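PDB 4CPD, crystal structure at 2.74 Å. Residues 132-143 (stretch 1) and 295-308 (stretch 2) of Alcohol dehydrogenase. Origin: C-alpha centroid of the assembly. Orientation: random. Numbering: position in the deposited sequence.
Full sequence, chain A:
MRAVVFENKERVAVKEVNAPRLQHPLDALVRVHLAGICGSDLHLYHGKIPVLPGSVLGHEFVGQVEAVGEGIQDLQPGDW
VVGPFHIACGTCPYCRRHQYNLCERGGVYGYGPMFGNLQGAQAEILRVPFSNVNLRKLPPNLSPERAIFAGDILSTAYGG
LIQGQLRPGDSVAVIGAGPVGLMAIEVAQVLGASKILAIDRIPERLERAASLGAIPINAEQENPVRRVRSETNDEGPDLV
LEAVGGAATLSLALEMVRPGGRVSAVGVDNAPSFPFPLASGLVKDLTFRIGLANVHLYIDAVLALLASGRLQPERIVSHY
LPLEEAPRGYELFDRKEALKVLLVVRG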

ATOM      1  N   ASN A 132      10.610 -22.120 -19.343  1.00 34.87           N
ATOM      2  CA  ASN A 132      11.092 -20.847 -19.853  1.00 35.47           C
ATOM      3  C   ASN A 132      10.800 -19.695 -18.916  1.00 37.40           C
ATOM      4  O   ASN A 132      11.565 -18.739 -18.865  1.00 43.40           O
ATOM      5  CB  ASN A 132      10.497 -20.521 -21.229  1.00 37.42           C
ATOM      6  CG  ASN A 132       8.951 -20.536 -21.247  1.00 37.33           C
ATOM      7  OD1 ASN A 132       8.301 -21.492 -20.788  1.00 33.62           O
ATOM      8  ND2 ASN A 132       8.362 -19.476 -21.810  1.00 34.84           N
ATOM      9  N   VAL A 133       9.697 -19.775 -18.189  1.00 36.92           N
ATOM     10  CA  VAL A 133       9.328 -18.756 -17.218  1.00 38.76           C
ATOM     11  C   VAL A 133       9.711 -19.154 -15.791  1.00 39.72           C
ATOM     12  O   VAL A 133      10.137 -18.315 -14.993  1.00 39.55           O
ATOM     13  CB  VAL A 133       7.802 -18.556 -17.271  1.00 39.54           C
ATOM     14  CG1 VAL A 133       7.312 -17.655 -16.160  1.00 40.72           C
ATOM     15  CG2 VAL A 133       7.391 -18.015 -18.628  1.00 40.77           C
ATOM     16  N   ASN A 134       9.523 -20.428 -15.467  1.00 39.13           N
ATOM     17  CA  ASN A 134       9.545 -20.887 -14.086  1.00 38.29           C
ATOM     18  C   ASN A 134      10.832 -21.509 -13.560  1.00 39.43           C
ATOM     19  O   ASN A 134      10.818 -22.061 -12.458  1.00 35.23           O
ATOM     20  CB  ASN A 134       8.407 -21.876 -13.916  1.00 38.09           C
ATOM     21  CG  ASN A 134       7.068 -21.254 -14.230  1.00 38.75           C
ATOM     22  OD1 ASN A 134       6.351 -21.657 -15.148  1.00 40.72           O
ATOM     23  ND2 ASN A 134       6.727 -20.262 -13.459  1.00 40.52           N
ATOM     24  N   LEU A 135      11.934 -21.421 -14.320  1.00 38.76           N
ATOM     25  CA  LEU A 135      13.233 -21.935 -13.837  1.00 39.01           C
ATOM     26  C   LEU A 135      14.366 -20.945 -14.047  1.00 41.61           C
ATOM     27  O   LEU A 135      14.305 -20.076 -14.935  1.00 35.74           O
ATOM     28  CB  LEU A 135      13.614 -23.229 -14.544  1.00 42.41           C
ATOM     29  CG  LEU A 135      12.898 -24.534 -14.198  1.00 47.12           C
ATOM     30  CD1 LEU A 135      13.512 -25.727 -14.927  1.00 45.96           C
ATOM     31  CD2 LEU A 135      12.893 -24.782 -12.698  1.00 46.80           C
ATOM     32  N   ARG A 136      15.407 -21.083 -13.215  1.00 45.37           N
ATOM     33  CA  ARG A 136      16.674 -20.378 -13.438  1.00 43.82           C
ATOM     34  C   ARG A 136      17.861 -21.313 -13.282  1.00 41.83           C
ATOM     35  O   ARG A 136      17.920 -22.085 -12.308  1.00 31.06           O
ATOM     36  CB  ARG A 136      16.837 -19.208 -12.473  1.00 44.07           C
ATOM     37  CG  ARG A 136      15.826 -18.102 -12.646  1.00 42.81           C
ATOM     38  CD  ARG A 136      15.971 -17.435 -13.992  1.00 43.44           C
ATOM     39  NE  ARG A 136      15.145 -16.243 -14.093  1.00 49.53           N
ATOM     40  CZ  ARG A 136      13.817 -16.238 -14.240  1.00 49.74           C
ATOM     41  NH1 ARG A 136      13.108 -17.349 -14.295  1.00 44.65           N
ATOM     42  NH2 ARG A 136      13.189 -15.088 -14.329  1.00 54.56           N
ATOM     43  N   LYS A 137      18.777 -21.234 -14.260  1.00 43.57           N
ATOM     44  CA  LYS A 137      20.110 -21.820 -14.150  1.00 45.50           C
ATOM     45  C   LYS A 137      20.763 -21.222 -12.936  1.00 41.16           C
ATOM     46  O   LYS A 137      20.604 -20.042 -12.701  1.00 42.42           O
ATOM     47  CB  LYS A 137      20.971 -21.473 -15.363  1.00 52.49           C
ATOM     48  CG  LYS A 137      20.927 -22.465 -16.520  1.00 60.19           C
ATOM     49  CD  LYS A 137      22.194 -22.372 -17.389  1.00 69.20           C
ATOM     50  CE  LYS A 137      23.413 -23.056 -16.736  1.00 69.41           C
ATOM     51  NZ  LYS A 137      24.433 -23.563 -17.715  1.00 67.21           N
ATOM     52  N   LEU A 138      21.464 -22.030 -12.154  1.00 42.49           N
ATOM     53  CA  LEU A 138      22.320 -21.522 -11.073  1.00 43.95           C
ATOM     54  C   LEU A 138      23.552 -20.855 -11.639  1.00 46.65           C
ATOM     55  O   LEU A 138      24.160 -21.360 -12.586  1.00 38.97           O
ATOM     56  CB  LEU A 138      22.762 -22.634 -10.129  1.00 43.22           C
ATOM     57  CG  LEU A 138      21.815 -22.877  -8.962  1.00 47.63           C
ATOM     58  CD1 LEU A 138      20.401 -23.143  -9.432  1.00 46.25           C
ATOM     59  CD2 LEU A 138      22.287 -24.023  -8.098  1.00 50.46           C
ATOM     60  N   PRO A 139      23.926 -19.698 -11.067  1.00 55.69           N
ATOM     61  CA  PRO A 139      25.221 -19.156 -11.440  1.00 59.23           C
ATOM     62  C   PRO A 139      26.323 -20.121 -11.035  1.00 57.54           C
ATOM     63  O   PRO A 139      26.155 -20.843 -10.070  1.00 58.91           O
ATOM     64  CB  PRO A 139      25.306 -17.865 -10.627  1.00 60.71           C
ATOM     65  CG  PRO A 139      23.894 -17.462 -10.383  1.00 57.68           C
ATOM     66  CD  PRO A 139      23.133 -18.749 -10.259  1.00 55.58           C
ATOM     67  N   PRO A 140      27.456 -20.098 -11.750  1.00 66.21           N
ATOM     68  CA  PRO A 140      28.450 -21.183 -11.669  1.00 71.13           C
ATOM     69  C   PRO A 140      29.031 -21.480 -10.261  1.00 68.45           C
ATOM     70  O   PRO A 140      29.408 -22.615  -9.982  1.00 62.37           O
ATOM     71  CB  PRO A 140      29.544 -20.732 -12.659  1.00 72.19           C
ATOM     72  CG  PRO A 140      29.353 -19.255 -12.832  1.00 68.29           C
ATOM     73  CD  PRO A 140      27.895 -18.994 -12.628  1.00 66.15           C
ATOM     74  N   ASN A 141      29.077 -20.497  -9.373  1.00 68.98           N
ATOM     75  CA  ASN A 141      29.743 -20.719  -8.090  1.00 76.20           C
ATOM     76  C   ASN A 141      28.839 -20.731  -6.874  1.00 67.95           C
ATOM     77  O   ASN A 141      29.188 -20.178  -5.829  1.00 69.68           O
ATOM     78  CB  ASN A 141      30.856 -19.680  -7.901  1.00 84.53           C
ATOM     79  CG  ASN A 141      32.158 -20.322  -7.465  1.00 94.44           C
ATOM     80  OD1 ASN A 141      32.503 -21.422  -7.931  1.00 95.34           O
ATOM     81  ND2 ASN A 141      32.884 -19.661  -6.564  1.00 95.36           N
ATOM     82  N   LEU A 142      27.687 -21.377  -7.003  1.00 58.51           N
ATOM     83  CA  LEU A 142      26.646 -21.268  -5.976  1.00 47.17           C
ATOM     84  C   LEU A 142      26.181 -22.655  -5.541  1.00 43.38           C
ATOM     85  O   LEU A 142      25.768 -23.491  -6.360  1.00 38.75           O
ATOM     86  CB  LEU A 142      25.472 -20.447  -6.515  1.00 45.00           C
ATOM     87  CG  LEU A 142      24.193 -20.381  -5.672  1.00 41.95           C
ATOM     88  CD1 LEU A 142      24.457 -19.540  -4.465  1.00 42.28           C
ATOM     89  CD2 LEU A 142      23.022 -19.796  -6.446  1.00 41.54           C
ATOM     90  N   SER A 143      26.241 -22.906  -4.246  1.00 39.73           N
ATOM     91  CA  SER A 143      25.831 -24.198  -3.738  1.00 40.56           C
ATOM     92  C   SER A 143      24.299 -24.378  -3.792  1.00 43.16           C
ATOM     93  O   SER A 143      23.528 -23.451  -3.462  1.00 39.66           O
ATOM     94  CB  SER A 143      26.312 -24.368  -2.312  1.00 40.44           C
ATOM     95  OG  SER A 143      25.481 -23.693  -1.388  1.00 44.44           O
ATOM     96  N   VAL A 295       7.693 -14.055  -6.700  1.00 37.49           N
ATOM     97  CA  VAL A 295       9.077 -14.497  -6.729  1.00 39.76           C
ATOM     98  C   VAL A 295       9.808 -14.202  -8.023  1.00 37.50           C
ATOM     99  O   VAL A 295      10.968 -13.789  -7.995  1.00 44.58           O
ATOM    100  CB  VAL A 295       9.169 -15.996  -6.440  1.00 41.80           C
ATOM    101  CG1 VAL A 295      10.609 -16.466  -6.552  1.00 45.42           C
ATOM    102  CG2 VAL A 295       8.617 -16.310  -5.048  1.00 39.32           C
ATOM    103  N   HIS A 296       9.139 -14.405  -9.142  1.00 32.88           N
ATOM    104  CA  HIS A 296       9.775 -14.223 -10.452  1.00 33.16           C
ATOM    105  C   HIS A 296      10.356 -12.831 -10.623  1.00 34.26           C
ATOM    106  O   HIS A 296      11.351 -12.660 -11.298  1.00 30.16           O
ATOM    107  CB  HIS A 296       8.785 -14.448 -11.580  1.00 33.15           C
ATOM    108  CG  HIS A 296       8.111 -15.781 -11.537  1.00 36.33           C
ATOM    109  ND1 HIS A 296       7.221 -16.128 -10.545  1.00 38.33           N
ATOM    110  CD2 HIS A 296       8.191 -16.852 -12.366  1.00 37.38           C
ATOM    111  CE1 HIS A 296       6.774 -17.346 -10.764  1.00 38.70           C
ATOM    112  NE2 HIS A 296       7.356 -17.812 -11.855  1.00 37.83           N
ATOM    113  N   LEU A 297       9.702 -11.833 -10.026  1.00 35.99           N
ATOM    114  CA  LEU A 297      10.129 -10.474 -10.181  1.00 37.07           C
ATOM    115  C   LEU A 297      11.514 -10.266  -9.549  1.00 37.87           C
ATOM    116  O   LEU A 297      12.268  -9.467 -10.044  1.00 37.93           O
ATOM    117  CB  LEU A 297       9.098  -9.521  -9.555  1.00 37.47           C
ATOM    118  CG  LEU A 297       9.275  -8.033  -9.952  1.00 37.81           C
ATOM    119  CD1 LEU A 297       9.081  -7.854 -11.432  1.00 36.09           C
ATOM    120  CD2 LEU A 297       8.306  -7.136  -9.188  1.00 38.32           C
ATOM    121  N   TYR A 298      11.820 -11.001  -8.474  1.00 37.82           N
ATOM    122  CA  TYR A 298      12.997 -10.782  -7.655  1.00 37.22           C
ATOM    123  C   TYR A 298      14.076 -11.839  -7.785  1.00 37.18           C
ATOM    124  O   TYR A 298      15.204 -11.614  -7.404  1.00 42.23           O
ATOM    125  CB  TYR A 298      12.559 -10.721  -6.196  1.00 39.29           C
ATOM    126  CG  TYR A 298      11.486  -9.676  -5.975  1.00 40.03           C
ATOM    127  CD1 TYR A 298      11.770  -8.329  -6.169  1.00 40.27           C
ATOM    128  CD2 TYR A 298      10.198 -10.030  -5.588  1.00 40.48           C
ATOM    129  CE1 TYR A 298      10.803  -7.368  -5.983  1.00 39.74           C
ATOM    130  CE2 TYR A 298       9.222  -9.075  -5.409  1.00 40.26           C
ATOM    131  CZ  TYR A 298       9.536  -7.755  -5.611  1.00 40.64           C
ATOM    132  OH  TYR A 298       8.599  -6.793  -5.430  1.00 43.23           O
ATOM    133  N   ILE A 299      13.740 -12.999  -8.308  1.00 36.84           N
ATOM    134  CA  ILE A 299      14.638 -14.148  -8.224  1.00 35.53           C
ATOM    135  C   ILE A 299      16.015 -13.906  -8.842  1.00 34.03           C
ATOM    136  O   ILE A 299      16.988 -14.387  -8.327  1.00 31.15           O
ATOM    137  CB  ILE A 299      13.991 -15.402  -8.842  1.00 35.95           C
ATOM    138  CG1 ILE A 299      14.761 -16.647  -8.444  1.00 36.27           C
ATOM    139  CG2 ILE A 299      13.931 -15.291 -10.363  1.00 37.94           C
ATOM    140  CD1 ILE A 299      14.005 -17.913  -8.749  1.00 36.75           C
ATOM    141  N   ASP A 300      16.109 -13.138  -9.921  1.00 36.55           N
ATOM    142  CA  ASP A 300      17.409 -12.928 -10.580  1.00 37.12           C
ATOM    143  C   ASP A 300      18.349 -12.138  -9.674  1.00 36.29           C
ATOM    144  O   ASP A 300      19.528 -12.487  -9.557  1.00 34.98           O
ATOM    145  CB  ASP A 300      17.241 -12.269 -11.950  1.00 39.11           C
ATOM    146  CG  ASP A 300      16.492 -13.176 -12.941  1.00 46.63           C
ATOM    147  OD1 ASP A 300      16.965 -14.297 -13.192  1.00 51.76           O
ATOM    148  OD2 ASP A 300      15.391 -12.815 -13.433  1.00 53.95           O
ATOM    149  N   ALA A 301      17.813 -11.116  -9.005  1.00 33.12           N
ATOM    150  CA  ALA A 301      18.603 -10.306  -8.090  1.00 31.45           C
ATOM    151  C   ALA A 301      18.988 -11.100  -6.879  1.00 32.45           C
ATOM    152  O   ALA A 301      20.086 -10.959  -6.375  1.00 31.92           O
ATOM    153  CB  ALA A 301      17.841  -9.081  -7.664  1.00 30.14           C
ATOM    154  N   VAL A 302      18.080 -11.937  -6.399  1.00 34.88           N
ATOM    155  CA  VAL A 302      18.363 -12.727  -5.197  1.00 35.57           C
ATOM    156  C   VAL A 302      19.516 -13.692  -5.478  1.00 33.84           C
ATOM    157  O   VAL A 302      20.479 -13.751  -4.747  1.00 32.30           O
ATOM    158  CB  VAL A 302      17.101 -13.463  -4.717  1.00 34.38           C
ATOM    159  CG1 VAL A 302      17.438 -14.494  -3.656  1.00 34.50           C
ATOM    160  CG2 VAL A 302      16.110 -12.450  -4.168  1.00 34.33           C
ATOM    161  N   LEU A 303      19.420 -14.406  -6.580  1.00 34.54           N
ATOM    162  CA  LEU A 303      20.512 -15.268  -7.026  1.00 36.79           C
ATOM    163  C   LEU A 303      21.879 -14.529  -7.122  1.00 39.97           C
ATOM    164  O   LEU A 303      22.906 -15.031  -6.664  1.00 43.72           O
ATOM    165  CB  LEU A 303      20.180 -15.907  -8.384  1.00 33.87           C
ATOM    166  CG  LEU A 303      19.081 -16.967  -8.351  1.00 35.11           C
ATOM    167  CD1 LEU A 303      18.710 -17.496  -9.736  1.00 35.33           C
ATOM    168  CD2 LEU A 303      19.484 -18.128  -7.471  1.00 38.83           C
ATOM    169  N   ALA A 304      21.907 -13.355  -7.725  1.00 38.16           N
ATOM    170  CA  ALA A 304      23.154 -12.623  -7.813  1.00 36.58           C
ATOM    171  C   ALA A 304      23.717 -12.352  -6.386  1.00 37.35           C
ATOM    172  O   ALA A 304      24.917 -12.401  -6.164  1.00 33.51           O
ATOM    173  CB  ALA A 304      22.960 -11.325  -8.613  1.00 33.89           C
ATOM    174  N   LEU A 305      22.844 -12.087  -5.428  1.00 38.93           N
ATOM    175  CA  LEU A 305      23.288 -11.815  -4.078  1.00 41.98           C
ATOM    176  C   LEU A 305      23.813 -13.101  -3.409  1.00 44.01           C
ATOM    177  O   LEU A 305      24.804 -13.077  -2.646  1.00 42.87           O
ATOM    178  CB  LEU A 305      22.162 -11.194  -3.235  1.00 42.88           C
ATOM    179  CG  LEU A 305      21.782  -9.739  -3.481  1.00 41.91           C
ATOM    180  CD1 LEU A 305      20.510  -9.431  -2.732  1.00 44.07           C
ATOM    181  CD2 LEU A 305      22.836  -8.785  -2.988  1.00 47.18           C
ATOM    182  N   LEU A 306      23.136 -14.212  -3.680  1.00 41.60           N
ATOM    183  CA  LEU A 306      23.523 -15.484  -3.098  1.00 40.48           C
ATOM    184  C   LEU A 306      24.881 -15.899  -3.667  1.00 39.67           C
ATOM    185  O   LEU A 306      25.809 -16.234  -2.939  1.00 41.32           O
ATOM    186  CB  LEU A 306      22.478 -16.529  -3.421  1.00 38.94           C
ATOM    187  CG  LEU A 306      21.149 -16.371  -2.693  1.00 38.79           C
ATOM    188  CD1 LEU A 306      20.147 -17.378  -3.237  1.00 39.56           C
ATOM    189  CD2 LEU A 306      21.317 -16.599  -1.204  1.00 38.60           C
ATOM    190  N   ALA A 307      24.991 -15.815  -4.978  1.00 38.03           N
ATOM    191  CA  ALA A 307      26.204 -16.225  -5.656  1.00 40.52           C
ATOM    192  C   ALA A 307      27.400 -15.437  -5.158  1.00 42.88           C
ATOM    193  O   ALA A 307      28.505 -15.949  -5.137  1.00 51.02           O
ATOM    194  CB  ALA A 307      26.067 -16.111  -7.178  1.00 36.98           C
ATOM    195  N   SER A 308      27.184 -14.211  -4.719  1.00 41.92           N
ATOM    196  CA  SER A 308      28.294 -13.371  -4.353  1.00 40.52           C
ATOM    197  C   SER A 308      28.544 -13.408  -2.872  1.00 40.02           C
ATOM    198  O   SER A 308      29.338 -12.635  -2.370  1.00 40.46           O
ATOM    199  CB  SER A 308      28.002 -11.942  -4.779  1.00 41.78           C
ATOM    200  OG  SER A 308      26.969 -11.380  -3.987  1.00 41.62           O
TER

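Stretch 2 is a helix for nearly its whole length, and stretch 1 runs alongside it as the end of a helix, a short strand at Arg136 and Lys137, and a loop. The two stretches advance in the same sense: Asn134 lies nearest His296, Arg136 nearest Asp300, and Leu142 nearest Ala307, where the CA atoms come within 5.1 Å. Together they bury 545 Å², polar at the beginning and apolar at the end.

The helix makes its first contact through His296. Its CA-to-CB bond points sideways, but the ring reaches back to stretch 1 and presents its edge to Asn134 and Val133. His296 CD2 lies 3.6 Å from Val133 O and 4.0 Å from Val133 CG1, so a ring carbon meets both backbone and side chain of the valine. A flat, buried imidazole suits this place because it fills space while keeping polar atoms at its rim.

One turn on, Ile299 points toward stretch 1 and lays its CG2 over one face of the Arg136 guanidinium, 4.0 Å from CZ. The N-H bonds of this planar cation lie in its plane, so its face can be covered by a branched aliphatic side chain, leaving the edge free for polar partners.

Asp300 takes that edge. A salt bridge joins Arg136 NE to Asp300 OD1 at 2.8 Å, and Arg136 NH2 donates to Asp300 OD2 at 3.3 Å, so two nitrogens of the cation engage both carboxylate oxygens. Arg136 NH1 turns instead to its own stretch, donating to Val133 O at 3.2 Å and Leu135 O at 3.0 Å. The guanidinium thus ties the helix to backbone carbonyls around the end of the preceding helix. The N atoms of Asp300 and Ala301 lack bonds to the turn before, which marks a kink here.

Leu303 begins the apolar half. Its two branches let one side chain meet two partners: CD1 lies 3.7 Å from Arg136 CB, against the aliphatic base of that long side chain, while CD2 meets Leu142 CD2 at 4.0 Å. Pro139 approaches it more loosely.

Leu306 and Ala307 complete the contact. Leu142, buried and directed toward the helix, places CD1 3.8 Å from Leu306 CB and also 3.8 Å from Ala307 N. Leu306, buried and pointing toward stretch 1, offers it an aliphatic surface with no polar group to satisfy. The small side chain of Ala307 accompanies the close backbone approach, and its CB touches Pro139 CB at 3.9 Å. Pro139 opens a type I turn ending at Leu142, so the turn brings both residues against the last part of the helix.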